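Local coordinates for protein cytochrome c552 (Thermochromatium tepidum, PDB 5ZE8) that binds five c-type hemes and, as a low-potential cytochrome of a purple sulfur photosynthetic bacterium, probably passes electrons along them, at residues A[158-164]-A[210-216]; A[310-314]-A[377-381]; A[319-323]-A[350-354]. All coordinates share one frame; numbering follows the deposited sequence.

Contact 1: A[158-164]-A[210-216]. With HEC (heme c), chain B.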
loop_
_atom_site.group_PDB
_atom_site.type_symbol
_atom_site.label_atom_id
_atom_site.label_comp_id
_atom_site.label_asym_id
_atom_site.label_seq_id
_atom_site.Cartn_x
_atom_site.Cartn_y
_atom_site.Cartn_z
ATOM N N ARG A 158 -14.489 21.936 -4.961
ATOM C CA ARG A 158 -15.368 21.256 -5.901
ATOM C C ARG A 158 -14.782 19.851 -6.061
ATOM O O ARG A 158 -13.573 19.624 -5.975
ATOM C CB ARG A 158 -15.404 21.897 -7.288
ATOM C CG ARG A 158 -16.009 23.289 -7.203
ATOM C CD ARG A 158 -15.780 24.126 -8.417
ATOM N NE ARG A 158 -16.773 25.209 -8.443
ATOM C CZ ARG A 158 -17.006 26.002 -9.490
ATOM N NH1 ARG A 158 -16.261 25.926 -10.585
ATOM N NH2 ARG A 158 -17.992 26.900 -9.426
ATOM N N LEU A 159 -15.657 18.918 -6.265
ATOM C CA LEU A 159 -15.287 17.588 -6.617
ATOM C C LEU A 159 -14.628 17.582 -7.964
ATOM O O LEU A 159 -14.936 18.378 -8.877
ATOM C CB LEU A 159 -16.535 16.708 -6.683
ATOM C CG LEU A 159 -17.284 16.421 -5.400
ATOM C CD1 LEU A 159 -18.476 15.522 -5.609
ATOM C CD2 LEU A 159 -16.378 15.757 -4.422
ATOM N N GLN A 160 -13.693 16.665 -8.091
ATOM C CA GLN A 160 -12.829 16.497 -9.283
ATOM C C GLN A 160 -13.105 15.151 -9.881
ATOM O O GLN A 160 -13.110 14.137 -9.172
ATOM C CB GLN A 160 -11.360 16.639 -8.917
ATOM C CG GLN A 160 -11.012 17.891 -8.166
ATOM C CD GLN A 160 -11.104 19.186 -9.037
ATOM O OE1 GLN A 160 -10.548 19.262 -10.155
ATOM N NE2 GLN A 160 -11.880 20.198 -8.552
ATOM N N ALA A 161 -13.363 15.114 -11.196
ATOM C CA ALA A 161 -13.757 13.868 -11.861
ATOM C C ALA A 161 -13.021 13.626 -13.148
ATOM O O ALA A 161 -12.607 14.558 -13.753
ATOM C CB ALA A 161 -15.224 13.941 -12.161
ATOM N N PRO A 162 -12.904 12.378 -13.606
ATOM C CA PRO A 162 -12.140 12.114 -14.840
ATOM C C PRO A 162 -12.749 12.715 -16.062
ATOM O O PRO A 162 -12.021 13.198 -16.920
ATOM C CB PRO A 162 -12.105 10.586 -14.906
ATOM C CG PRO A 162 -13.111 10.077 -13.971
ATOM C CD PRO A 162 -13.397 11.136 -12.961
ATOM N N ILE A 163 -14.084 12.718 -16.138
ATOM C CA ILE A 163 -14.802 13.366 -17.294
ATOM C C ILE A 163 -15.667 14.552 -16.870
ATOM O O ILE A 163 -15.727 15.558 -17.585
ATOM C CB ILE A 163 -15.745 12.405 -17.946
ATOM C CG1 ILE A 163 -15.053 11.080 -18.264
ATOM C CG2 ILE A 163 -16.410 13.018 -19.227
ATOM C CD1 ILE A 163 -13.965 11.308 -19.247
ATOM N N GLY A 164 -16.325 14.450 -15.710
ATOM C CA GLY A 164 -17.264 15.441 -15.298
ATOM C C GLY A 164 -18.496 15.373 -16.184
ATOM O O GLY A 164 -18.857 14.322 -16.749
ATOM N N LEU A 210 -23.374 19.336 -5.211
ATOM C CA LEU A 210 -22.042 18.703 -5.084
ATOM C C LEU A 210 -21.265 19.037 -6.352
ATOM O O LEU A 210 -21.092 18.216 -7.213
ATOM C CB LEU A 210 -22.218 17.158 -4.889
ATOM C CG LEU A 210 -22.888 16.820 -3.549
ATOM C CD1 LEU A 210 -23.060 15.313 -3.580
ATOM C CD2 LEU A 210 -22.032 17.233 -2.325
ATOM N N THR A 211 -20.858 20.291 -6.464
ATOM C CA THR A 211 -20.381 20.852 -7.648
ATOM C C THR A 211 -19.078 20.201 -8.016
ATOM O O THR A 211 -18.282 19.879 -7.111
ATOM C CB THR A 211 -20.170 22.332 -7.369
ATOM O OG1 THR A 211 -21.482 22.861 -7.033
ATOM C CG2 THR A 211 -19.611 23.107 -8.546
ATOM N N MET A 212 -18.910 20.049 -9.322
ATOM C CA MET A 212 -17.892 19.136 -9.893
ATOM C C MET A 212 -17.180 19.788 -11.064
ATOM O O MET A 212 -17.787 20.595 -11.755
ATOM C CB MET A 212 -18.554 17.910 -10.385
ATOM C CG MET A 212 -17.626 16.800 -10.873
ATOM S SD MET A 212 -18.509 15.285 -11.314
ATOM C CE MET A 212 -18.580 14.587 -9.683
ATOM N N GLU A 213 -15.913 19.444 -11.280
ATOM C CA GLU A 213 -15.105 19.942 -12.393
ATOM C C GLU A 213 -14.412 18.796 -13.030
ATOM O O GLU A 213 -13.988 17.834 -12.340
ATOM C CB GLU A 213 -13.994 20.822 -11.831
ATOM C CG GLU A 213 -14.536 22.063 -11.231
ATOM C CD GLU A 213 -13.432 22.989 -10.797
ATOM O OE1 GLU A 213 -12.371 22.646 -10.186
ATOM O OE2 GLU A 213 -13.652 24.183 -11.073
ATOM N N ALA A 214 -14.224 18.817 -14.335
ATOM C CA ALA A 214 -13.507 17.807 -15.032
ATOM C C ALA A 214 -12.015 18.065 -14.803
ATOM O O ALA A 214 -11.548 19.220 -14.779
ATOM C CB ALA A 214 -13.795 17.853 -16.555
ATOM N N ASN A 215 -11.267 16.987 -14.566
ATOM C CA ASN A 215 -9.851 17.061 -14.258
ATOM C C ASN A 215 -9.163 15.730 -14.665
ATOM O O ASN A 215 -8.681 14.974 -13.813
ATOM C CB ASN A 215 -9.657 17.486 -12.832
ATOM C CG ASN A 215 -8.250 17.879 -12.468
ATOM O OD1 ASN A 215 -7.318 17.717 -13.250
ATOM N ND2 ASN A 215 -8.077 18.371 -11.236
ATOM N N PRO A 216 -9.086 15.454 -15.952
ATOM C CA PRO A 216 -8.531 14.186 -16.411
ATOM C C PRO A 216 -7.105 13.967 -16.002
ATOM O O PRO A 216 -6.769 12.808 -15.748
ATOM C CB PRO A 216 -8.690 14.224 -17.961
ATOM C CG PRO A 216 -8.959 15.614 -18.285
ATOM C CD PRO A 216 -9.617 16.254 -17.087
HETATM FE FE HEC B . -21.821 11.397 -7.939
HETATM C CHA HEC B . -20.966 10.765 -11.205
HETATM C CHB HEC B . -18.515 11.539 -7.075
HETATM C CHC HEC B . -22.658 11.935 -4.649
HETATM C CHD HEC B . -25.137 11.138 -8.700
HETATM N NA HEC B . -20.087 11.261 -8.935
HETATM C C1A HEC B . -19.959 11.007 -10.293
HETATM C C2A HEC B . -18.583 10.988 -10.664
HETATM C C3A HEC B . -17.869 11.173 -9.497
HETATM C C4A HEC B . -18.794 11.375 -8.421
HETATM C CMA HEC B . -16.356 11.262 -9.351
HETATM C CAA HEC B . -18.039 10.675 -12.030
HETATM C CBA HEC B . -18.195 11.783 -13.079
HETATM C CGA HEC B . -17.341 11.315 -14.247
HETATM O O1A HEC B . -17.798 10.491 -15.046
HETATM O O2A HEC B . -16.237 11.831 -14.514
HETATM N NB HEC B . -20.768 11.697 -6.197
HETATM C C1B HEC B . -19.410 11.693 -6.077
HETATM C C2B HEC B . -19.082 11.873 -4.720
HETATM C C3B HEC B . -20.205 11.961 -3.973
HETATM C C4B HEC B . -21.291 11.876 -4.987
HETATM C CMB HEC B . -17.590 11.859 -4.279
HETATM C CAB HEC B . -20.349 12.342 -2.528
HETATM C CBB HEC B . -19.647 13.503 -2.049
HETATM N NC HEC B . -23.590 11.532 -6.899
HETATM C C1C HEC B . -23.687 11.772 -5.535
HETATM C C2C HEC B . -25.054 11.669 -5.142
HETATM C C3C HEC B . -25.798 11.381 -6.284
HETATM C C4C HEC B . -24.878 11.339 -7.371
HETATM C CMC HEC B . -25.491 11.706 -3.689
HETATM C CAC HEC B . -27.279 11.139 -6.452
HETATM C CBC HEC B . -28.204 11.896 -5.774
HETATM N ND HEC B . -22.794 11.025 -9.562
HETATM C C1D HEC B . -24.174 10.970 -9.675
HETATM C C2D HEC B . -24.541 10.646 -11.037
HETATM C C3D HEC B . -23.409 10.546 -11.744
HETATM C C4D HEC B . -22.295 10.797 -10.780
HETATM C CMD HEC B . -25.958 10.461 -11.590
HETATM C CAD HEC B . -23.271 10.149 -13.192
HETATM C CBD HEC B . -23.021 8.650 -13.361
HETATM C CGD HEC B . -23.686 7.614 -12.507
HETATM O O1D HEC B . -24.906 7.330 -12.731
HETATM O O2D HEC B . -22.995 7.037 -11.609
HETATM O O HOH W 1 -10.299 21.046 -12.102
#

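Contact 2: A[310-314]-A[377-381]. With HEC (heme c), chain F.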
loop_
_atom_site.group_PDB
_atom_site.type_symbol
_atom_site.label_atom_id
_atom_site.label_comp_id
_atom_site.label_asym_id
_atom_site.label_seq_id
_atom_site.Cartn_x
_atom_site.Cartn_y
_atom_site.Cartn_z
ATOM N N HIS A 310 6.836 -1.353 -9.635
ATOM C CA HIS A 310 7.498 -0.938 -8.408
ATOM C C HIS A 310 8.151 -2.190 -7.835
ATOM O O HIS A 310 7.931 -3.279 -8.331
ATOM C CB HIS A 310 6.527 -0.258 -7.424
ATOM C CG HIS A 310 5.186 -0.963 -7.242
ATOM N ND1 HIS A 310 5.010 -2.248 -6.722
ATOM C CD2 HIS A 310 3.927 -0.505 -7.496
ATOM C CE1 HIS A 310 3.713 -2.522 -6.684
ATOM N NE2 HIS A 310 3.034 -1.471 -7.142
ATOM N N ALA A 311 8.944 -2.017 -6.784
ATOM C CA ALA A 311 9.459 -3.206 -6.088
ATOM C C ALA A 311 8.357 -4.123 -5.548
ATOM O O ALA A 311 7.160 -3.756 -5.421
ATOM C CB ALA A 311 10.388 -2.823 -4.946
ATOM N N MET A 312 8.764 -5.359 -5.247
ATOM C CA MET A 312 7.885 -6.279 -4.613
ATOM C C MET A 312 8.595 -6.811 -3.382
ATOM O O MET A 312 9.551 -7.555 -3.549
ATOM C CB MET A 312 7.477 -7.432 -5.511
ATOM C CG MET A 312 6.721 -8.562 -4.853
ATOM S SD MET A 312 5.323 -8.120 -3.842
ATOM C CE MET A 312 4.629 -9.730 -3.355
ATOM N N PRO A 313 8.189 -6.448 -2.170
ATOM C CA PRO A 313 7.053 -5.631 -1.830
ATOM C C PRO A 313 7.383 -4.157 -1.724
ATOM O O PRO A 313 8.336 -3.733 -1.013
ATOM C CB PRO A 313 6.641 -6.197 -0.458
ATOM C CG PRO A 313 7.991 -6.579 0.170
ATOM C CD PRO A 313 8.799 -7.060 -0.966
ATOM N N THR A 314 6.552 -3.325 -2.327
ATOM C CA THR A 314 6.713 -1.884 -2.209
ATOM C C THR A 314 6.028 -1.345 -0.945
ATOM O O THR A 314 5.297 -2.045 -0.258
ATOM C CB THR A 314 6.185 -1.171 -3.466
ATOM O OG1 THR A 314 6.764 0.141 -3.564
ATOM C CG2 THR A 314 4.660 -1.137 -3.526
ATOM N N ARG A 377 14.622 -6.781 -1.785
ATOM C CA ARG A 377 13.300 -6.940 -2.389
ATOM C C ARG A 377 13.443 -7.175 -3.911
ATOM O O ARG A 377 14.459 -6.874 -4.519
ATOM C CB ARG A 377 12.434 -5.711 -2.090
ATOM C CG ARG A 377 12.221 -5.405 -0.588
ATOM C CD ARG A 377 11.590 -4.066 -0.341
ATOM N NE ARG A 377 12.307 -3.020 -1.009
ATOM C CZ ARG A 377 11.803 -1.921 -1.598
ATOM N NH1 ARG A 377 10.504 -1.620 -1.589
ATOM N NH2 ARG A 377 12.607 -1.105 -2.213
ATOM N N LEU A 378 12.406 -7.744 -4.522
ATOM C CA LEU A 378 12.432 -7.841 -5.934
ATOM C C LEU A 378 12.305 -6.455 -6.505
ATOM O O LEU A 378 11.349 -5.726 -6.157
ATOM C CB LEU A 378 11.293 -8.710 -6.458
ATOM C CG LEU A 378 11.201 -10.164 -5.945
ATOM C CD1 LEU A 378 9.839 -10.788 -6.246
ATOM C CD2 LEU A 378 12.334 -10.944 -6.572
ATOM N N GLN A 379 13.156 -6.145 -7.474
ATOM C CA GLN A 379 13.172 -4.870 -8.106
ATOM C C GLN A 379 12.106 -4.776 -9.165
ATOM O O GLN A 379 11.531 -5.791 -9.552
ATOM C CB GLN A 379 14.574 -4.551 -8.631
ATOM C CG GLN A 379 15.586 -4.410 -7.469
ATOM C CD GLN A 379 15.242 -3.310 -6.383
ATOM O OE1 GLN A 379 15.267 -3.564 -5.140
ATOM N NE2 GLN A 379 14.872 -2.130 -6.839
ATOM N N PRO A 380 11.797 -3.529 -9.607
ATOM C CA PRO A 380 10.708 -3.454 -10.611
ATOM C C PRO A 380 10.949 -4.405 -11.760
ATOM O O PRO A 380 12.048 -4.419 -12.313
ATOM C CB PRO A 380 10.809 -2.024 -11.077
ATOM C CG PRO A 380 11.321 -1.260 -9.935
ATOM C CD PRO A 380 12.287 -2.202 -9.253
ATOM N N HIS A 381 9.907 -5.174 -12.113
ATOM C CA HIS A 381 9.903 -6.177 -13.154
ATOM C C HIS A 381 11.064 -7.174 -13.167
ATOM O O HIS A 381 11.391 -7.767 -14.192
ATOM C CB HIS A 381 9.703 -5.517 -14.542
ATOM C CG HIS A 381 10.839 -4.683 -15.011
ATOM N ND1 HIS A 381 10.834 -3.305 -14.924
ATOM C CD2 HIS A 381 12.041 -5.019 -15.532
ATOM C CE1 HIS A 381 11.991 -2.829 -15.360
ATOM N NE2 HIS A 381 12.732 -3.845 -15.765
HETATM FE FE HEC F . 0.992 -1.310 -7.249
HETATM C CHA HEC F . 0.819 -3.497 -4.728
HETATM C CHB HEC F . 0.971 1.320 -5.061
HETATM C CHC HEC F . 1.385 0.902 -9.847
HETATM C CHD HEC F . 0.503 -3.862 -9.483
HETATM N NA HEC F . 0.931 -1.089 -5.278
HETATM C C1A HEC F . 0.921 -2.169 -4.369
HETATM C C2A HEC F . 0.901 -1.668 -3.023
HETATM C C3A HEC F . 0.918 -0.305 -3.160
HETATM C C4A HEC F . 0.942 0.054 -4.531
HETATM C CMA HEC F . 0.956 0.744 -2.044
HETATM C CAA HEC F . 0.951 -2.510 -1.725
HETATM C CBA HEC F . 2.382 -2.899 -1.367
HETATM C CGA HEC F . 2.526 -3.709 -0.104
HETATM O O1A HEC F . 2.514 -3.154 1.021
HETATM O O2A HEC F . 2.643 -4.968 -0.228
HETATM N NB HEC F . 1.141 0.713 -7.454
HETATM C C1B HEC F . 1.045 1.586 -6.405
HETATM C C2B HEC F . 1.164 2.918 -6.884
HETATM C C3B HEC F . 1.309 2.874 -8.269
HETATM C C4B HEC F . 1.303 1.428 -8.581
HETATM C CMB HEC F . 1.183 4.207 -6.050
HETATM C CAB HEC F . 1.592 3.912 -9.277
HETATM C CBB HEC F . 2.727 4.695 -9.022
HETATM N NC HEC F . 0.958 -1.454 -9.273
HETATM C C1C HEC F . 1.178 -0.422 -10.131
HETATM C C2C HEC F . 0.927 -0.912 -11.454
HETATM C C3C HEC F . 0.635 -2.248 -11.397
HETATM C C4C HEC F . 0.707 -2.596 -9.992
HETATM C CMC HEC F . 0.922 -0.049 -12.713
HETATM C CAC HEC F . 0.320 -3.277 -12.473
HETATM C CBC HEC F . 1.239 -3.396 -13.537
HETATM N ND HEC F . 0.791 -3.237 -7.113
HETATM C C1D HEC F . 0.511 -4.158 -8.117
HETATM C C2D HEC F . 0.251 -5.506 -7.568
HETATM C C3D HEC F . 0.366 -5.449 -6.228
HETATM C C4D HEC F . 0.690 -4.008 -6.009
HETATM C CMD HEC F . -0.033 -6.709 -8.387
HETATM C CAD HEC F . 0.186 -6.516 -5.191
HETATM C CBD HEC F . 1.443 -6.732 -4.383
HETATM C CGD HEC F . 1.414 -6.258 -2.939
HETATM O O1D HEC F . 0.355 -5.994 -2.375
HETATM O O2D HEC F . 2.507 -6.182 -2.398
#

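Contact 3: A[319-323]-A[350-354]. With HEC (heme c), chain C.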
loop_
_atom_site.group_PDB
_atom_site.type_symbol
_atom_site.label_atom_id
_atom_site.label_comp_id
_atom_site.label_asym_id
_atom_site.label_seq_id
_atom_site.Cartn_x
_atom_site.Cartn_y
_atom_site.Cartn_z
ATOM N N ARG A 319 7.454 -4.396 5.077
ATOM C CA ARG A 319 7.004 -5.459 4.274
ATOM C C ARG A 319 8.192 -6.370 3.891
ATOM O O ARG A 319 9.299 -5.922 3.573
ATOM C CB ARG A 319 6.394 -4.950 2.973
ATOM C CG ARG A 319 5.255 -3.998 3.059
ATOM C CD ARG A 319 4.136 -4.545 3.909
ATOM N NE ARG A 319 2.907 -3.778 3.731
ATOM C CZ ARG A 319 2.162 -3.242 4.682
ATOM N NH1 ARG A 319 1.060 -2.595 4.344
ATOM N NH2 ARG A 319 2.556 -3.302 5.980
ATOM N N ASN A 320 7.895 -7.657 3.874
ATOM C CA ASN A 320 8.907 -8.630 3.508
ATOM C C ASN A 320 8.370 -9.924 2.988
ATOM O O ASN A 320 7.290 -10.335 3.358
ATOM C CB ASN A 320 9.841 -8.858 4.690
ATOM C CG ASN A 320 9.157 -9.525 5.854
ATOM O OD1 ASN A 320 9.148 -10.751 5.925
ATOM N ND2 ASN A 320 8.520 -8.724 6.743
ATOM N N LEU A 321 9.123 -10.592 2.139
ATOM C CA LEU A 321 8.807 -11.965 1.715
ATOM C C LEU A 321 9.905 -12.898 2.106
ATOM O O LEU A 321 11.081 -12.493 2.330
ATOM C CB LEU A 321 8.738 -12.072 0.205
ATOM C CG LEU A 321 8.337 -10.892 -0.652
ATOM C CD1 LEU A 321 8.492 -11.149 -2.149
ATOM C CD2 LEU A 321 6.926 -10.504 -0.296
ATOM N N TYR A 322 9.566 -14.181 2.134
ATOM C CA TYR A 322 10.628 -15.175 2.263
ATOM C C TYR A 322 10.232 -16.434 1.549
ATOM O O TYR A 322 9.055 -16.700 1.469
ATOM C CB TYR A 322 10.990 -15.460 3.705
ATOM C CG TYR A 322 9.970 -16.003 4.656
ATOM C CD1 TYR A 322 9.665 -17.351 4.691
ATOM C CD2 TYR A 322 9.252 -15.192 5.535
ATOM C CE1 TYR A 322 8.725 -17.854 5.583
ATOM C CE2 TYR A 322 8.354 -15.686 6.468
ATOM C CZ TYR A 322 8.056 -17.033 6.452
ATOM O OH TYR A 322 7.130 -17.529 7.331
ATOM N N LEU A 323 11.270 -17.158 1.056
ATOM C CA LEU A 323 11.131 -18.401 0.338
ATOM C C LEU A 323 11.455 -19.543 1.294
ATOM O O LEU A 323 12.463 -19.514 1.926
ATOM C CB LEU A 323 12.084 -18.462 -0.825
ATOM C CG LEU A 323 12.322 -19.852 -1.408
ATOM C CD1 LEU A 323 11.025 -20.342 -2.126
ATOM C CD2 LEU A 323 13.425 -19.781 -2.376
ATOM N N ALA A 350 17.111 -15.835 0.491
ATOM C CA ALA A 350 15.710 -16.174 0.428
ATOM C C ALA A 350 14.823 -15.213 1.280
ATOM O O ALA A 350 13.671 -15.527 1.527
ATOM C CB ALA A 350 15.507 -17.653 0.831
ATOM N N TYR A 351 15.390 -14.073 1.770
ATOM C CA TYR A 351 14.659 -13.062 2.506
ATOM C C TYR A 351 14.685 -11.786 1.657
ATOM O O TYR A 351 15.744 -11.301 1.273
ATOM C CB TYR A 351 15.295 -12.855 3.859
ATOM C CG TYR A 351 14.559 -11.898 4.742
ATOM C CD1 TYR A 351 13.203 -12.025 5.009
ATOM C CD2 TYR A 351 15.245 -10.827 5.332
ATOM C CE1 TYR A 351 12.557 -11.160 5.847
ATOM C CE2 TYR A 351 14.569 -9.977 6.176
ATOM C CZ TYR A 351 13.205 -10.130 6.401
ATOM O OH TYR A 351 12.529 -9.242 7.247
ATOM N N PHE A 352 13.498 -11.300 1.310
ATOM C CA PHE A 352 13.320 -10.220 0.368
ATOM C C PHE A 352 12.736 -9.062 1.166
ATOM O O PHE A 352 11.544 -9.014 1.552
ATOM C CB PHE A 352 12.300 -10.654 -0.691
ATOM C CG PHE A 352 12.711 -11.870 -1.480
ATOM C CD1 PHE A 352 12.466 -13.125 -0.989
ATOM C CD2 PHE A 352 13.377 -11.741 -2.663
ATOM C CE1 PHE A 352 12.833 -14.268 -1.694
ATOM C CE2 PHE A 352 13.761 -12.892 -3.390
ATOM C CZ PHE A 352 13.486 -14.109 -2.896
ATOM N N ALA A 353 13.594 -8.132 1.478
ATOM C CA ALA A 353 13.282 -7.084 2.500
ATOM C C ALA A 353 14.218 -5.879 2.349
ATOM O O ALA A 353 15.274 -5.958 1.723
ATOM C CB ALA A 353 13.408 -7.611 3.899
ATOM N N TYR A 354 13.797 -4.796 2.946
ATOM C CA TYR A 354 14.551 -3.538 3.054
ATOM C C TYR A 354 14.944 -3.348 4.503
ATOM O O TYR A 354 14.177 -3.662 5.414
ATOM C CB TYR A 354 13.650 -2.410 2.594
ATOM C CG TYR A 354 14.279 -1.019 2.652
ATOM C CD1 TYR A 354 15.464 -0.737 2.002
ATOM C CD2 TYR A 354 13.628 0.035 3.328
ATOM C CE1 TYR A 354 16.012 0.561 2.071
ATOM C CE2 TYR A 354 14.161 1.292 3.396
ATOM C CZ TYR A 354 15.330 1.556 2.779
ATOM O OH TYR A 354 15.869 2.839 2.846
HETATM FE FE HEC C . 1.946 5.517 7.013
HETATM C CHA HEC C . 1.233 2.328 5.912
HETATM C CHB HEC C . 2.406 4.290 10.147
HETATM C CHC HEC C . 2.967 8.530 8.052
HETATM C CHD HEC C . 1.503 6.748 3.891
HETATM N NA HEC C . 1.885 3.755 7.887
HETATM C C1A HEC C . 1.542 2.517 7.257
HETATM C C2A HEC C . 1.759 1.412 8.153
HETATM C C3A HEC C . 2.113 1.942 9.322
HETATM C C4A HEC C . 2.202 3.357 9.148
HETATM C CMA HEC C . 2.458 1.227 10.590
HETATM C CAA HEC C . 1.458 -0.014 7.889
HETATM C CBA HEC C . -0.072 -0.212 8.079
HETATM C CGA HEC C . -0.637 -1.572 7.820
HETATM O O1A HEC C . -1.867 -1.880 8.045
HETATM O O2A HEC C . 0.078 -2.513 7.345
HETATM N NB HEC C . 2.491 6.263 8.831
HETATM C C1B HEC C . 2.550 5.634 9.984
HETATM C C2B HEC C . 2.837 6.579 11.017
HETATM C C3B HEC C . 3.077 7.803 10.487
HETATM C C4B HEC C . 2.867 7.569 9.029
HETATM C CMB HEC C . 2.932 6.196 12.457
HETATM C CAB HEC C . 3.477 9.082 11.084
HETATM C CBB HEC C . 4.519 9.038 12.042
HETATM N NC HEC C . 2.207 7.279 6.143
HETATM C C1C HEC C . 2.716 8.472 6.706
HETATM C C2C HEC C . 2.812 9.519 5.751
HETATM C C3C HEC C . 2.327 9.024 4.563
HETATM C C4C HEC C . 1.951 7.638 4.846
HETATM C CMC HEC C . 3.255 10.908 6.036
HETATM C CAC HEC C . 2.196 9.700 3.258
HETATM C CBC HEC C . 3.390 10.292 2.762
HETATM N ND HEC C . 1.411 4.732 5.308
HETATM C C1D HEC C . 1.234 5.362 4.119
HETATM C C2D HEC C . 0.871 4.453 3.063
HETATM C C3D HEC C . 0.861 3.232 3.595
HETATM C C4D HEC C . 1.201 3.404 5.013
HETATM C CMD HEC C . 0.650 4.837 1.639
HETATM C CAD HEC C . 0.508 1.913 2.894
HETATM C CBD HEC C . 1.821 1.342 2.474
HETATM C CGD HEC C . 1.710 -0.033 1.813
HETATM O O1D HEC C . 0.665 -0.507 1.460
HETATM O O2D HEC C . 2.765 -0.745 1.686
HETATM O O HOH W 2 11.454 -4.906 4.555
#

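Contact 1: A[158-164]-A[210-216]
L159, Q160 and A161 pair in parallel with M212, E213 and A214, and the two strands present very different faces. The tight face lies against a heme. M212, its CG anti to the backbone N (chi1 -174°) and its chain bent at the sulfur, lays CE 3.5 Å from heme atom C4A. Its SD rests on the CB of A161, a residue small enough to let sulfur and porphyrin close in. L159 puts CD1 against the same ring system, beside L210. Beyond the strand, P162 turns the chain so that I163 N and G164 N both donate to propionate oxygen O2A, at 2.8 and 2.9 Å. G164 suits this turn, since its phi is positive and a side chain here would press on A214 CB.

The other face is polar and looser toward its R158 end. E213 splits its carboxylate: Q160 NE2 meets OE1 at 3.0 Å in a nearly straight bond (177°), while R158 NH1 reaches OE2 from above the carboxylate plane, 3.2 Å away, in a salt bridge. R158 is exposed and crosses E213 at about a right angle, its NE also near T211 CG2. Q160 is better enclosed: NE2 also bonds R158 O, and OE1 accepts from N215 ND2 at 2.8 Å; a water lies 2.7 Å from Q160 OE1 and 3.2 Å from E213 OE1. N215 sits at the N-cap of helix 216-220, with P216 starting its first turn. The whole is a short two-stranded parallel sheet that walls one side of a c-type heme pocket and holds a heme propionate by backbone N-H groups.

Contact 2: A[310-314]-A[377-381]
M312 and L378 form an isolated antiparallel hydrogen-bonded pair between two loops: M312 N donates to L378 O at 2.8 Å, and L378 N returns a more bent bond to M312 O. The chain then turns at the cis peptide before P313, while beyond the bridge P380 packs its CG against the backbone of H310 and A311. The bridge ties the loop carrying an axial heme ligand to the loop after strand 371-375. H310 NE2 binds the iron at 2.0 Å, and H260, the histidine of a CXXCH motif, supplies the second ligand, giving the bis-histidine coordination familiar from multiheme cytochromes c. The imidazole is fixed in rotation because ND1 donates to A311 O, 2.9 Å away and close to the ring plane. This ND1-H...O bond probably makes the imidazole a stronger donor to iron, tending to lower this heme's potential. T314 CG2 lies 3.4 Å above one ring face. R377 bends at chi3 (-53°), which brings NH1 to P313 O at 3.1 Å and sets A311 CB over one face of its guanidinium; a methyl fits that flat surface. E246 and D375 hold the buried charge in salt bridges. M312 CG runs beside L378 CD1, 4.1 Å away.

Contact 3: A[319-323]-A[350-354]
N320 sets CG between the backbone N and the carbonyl carbon (chi1 67°), Y351 its ring anti to the backbone N (chi1 -176°), and the two side chains meet on one face of strands 320-328 and 351-357, neighbours in the antiparallel sheet. N320 OD1 lies at the edge of the phenol, 3.4 Å from Y351 CE1, with amide and ring planes 55° apart; its ND2 is bonded to F318 O. A353 CB, small enough to fit, lies over one face of that ring, offset toward its rim. On the other face of the sheet L321 CB packs 3.9 Å from F352 CB, and L321 O, in plane at the edge of the phenylalanine ring, accepts F352 N in a nearly straight bond. L323 N bonds A350 O at one end; beyond the L321 N to F352 O bond at the other, Y354 N donates to a water 2.6 Å from R319 O. From here R319 sends NH2 (2.9 Å) and NH1 (3.2 Å) to propionate O2A of one heme, and NE to a propionate of the heme bound by H310; NH2 also donates to L406 O. A leucine in its place would probably leave both propionates without their shared positive partner. One guanidinium thus joins two hemes to the sheet and probably eases repulsion between their carboxylates.

Contact 1 comes first along the chain, closing a loop of 45 residues, part of it not modelled, beside a heme toward one end of the molecule. It is complete before contact 2 opens, and their centres lie about 33 Å apart. Contact 2 closes a 62-residue loop, joining the loop after strand 297-306 to the loop after strand 371-375. Contact 3 is nested within that span, pairing strands 320-328 and 351-357 of the antiparallel sheet on the other side of the chain's centre from contact 1. Contacts 2 and 3 touch where P313 packs on R319 and R377 on A353, so a heme-ligating loop leans directly on the sheet.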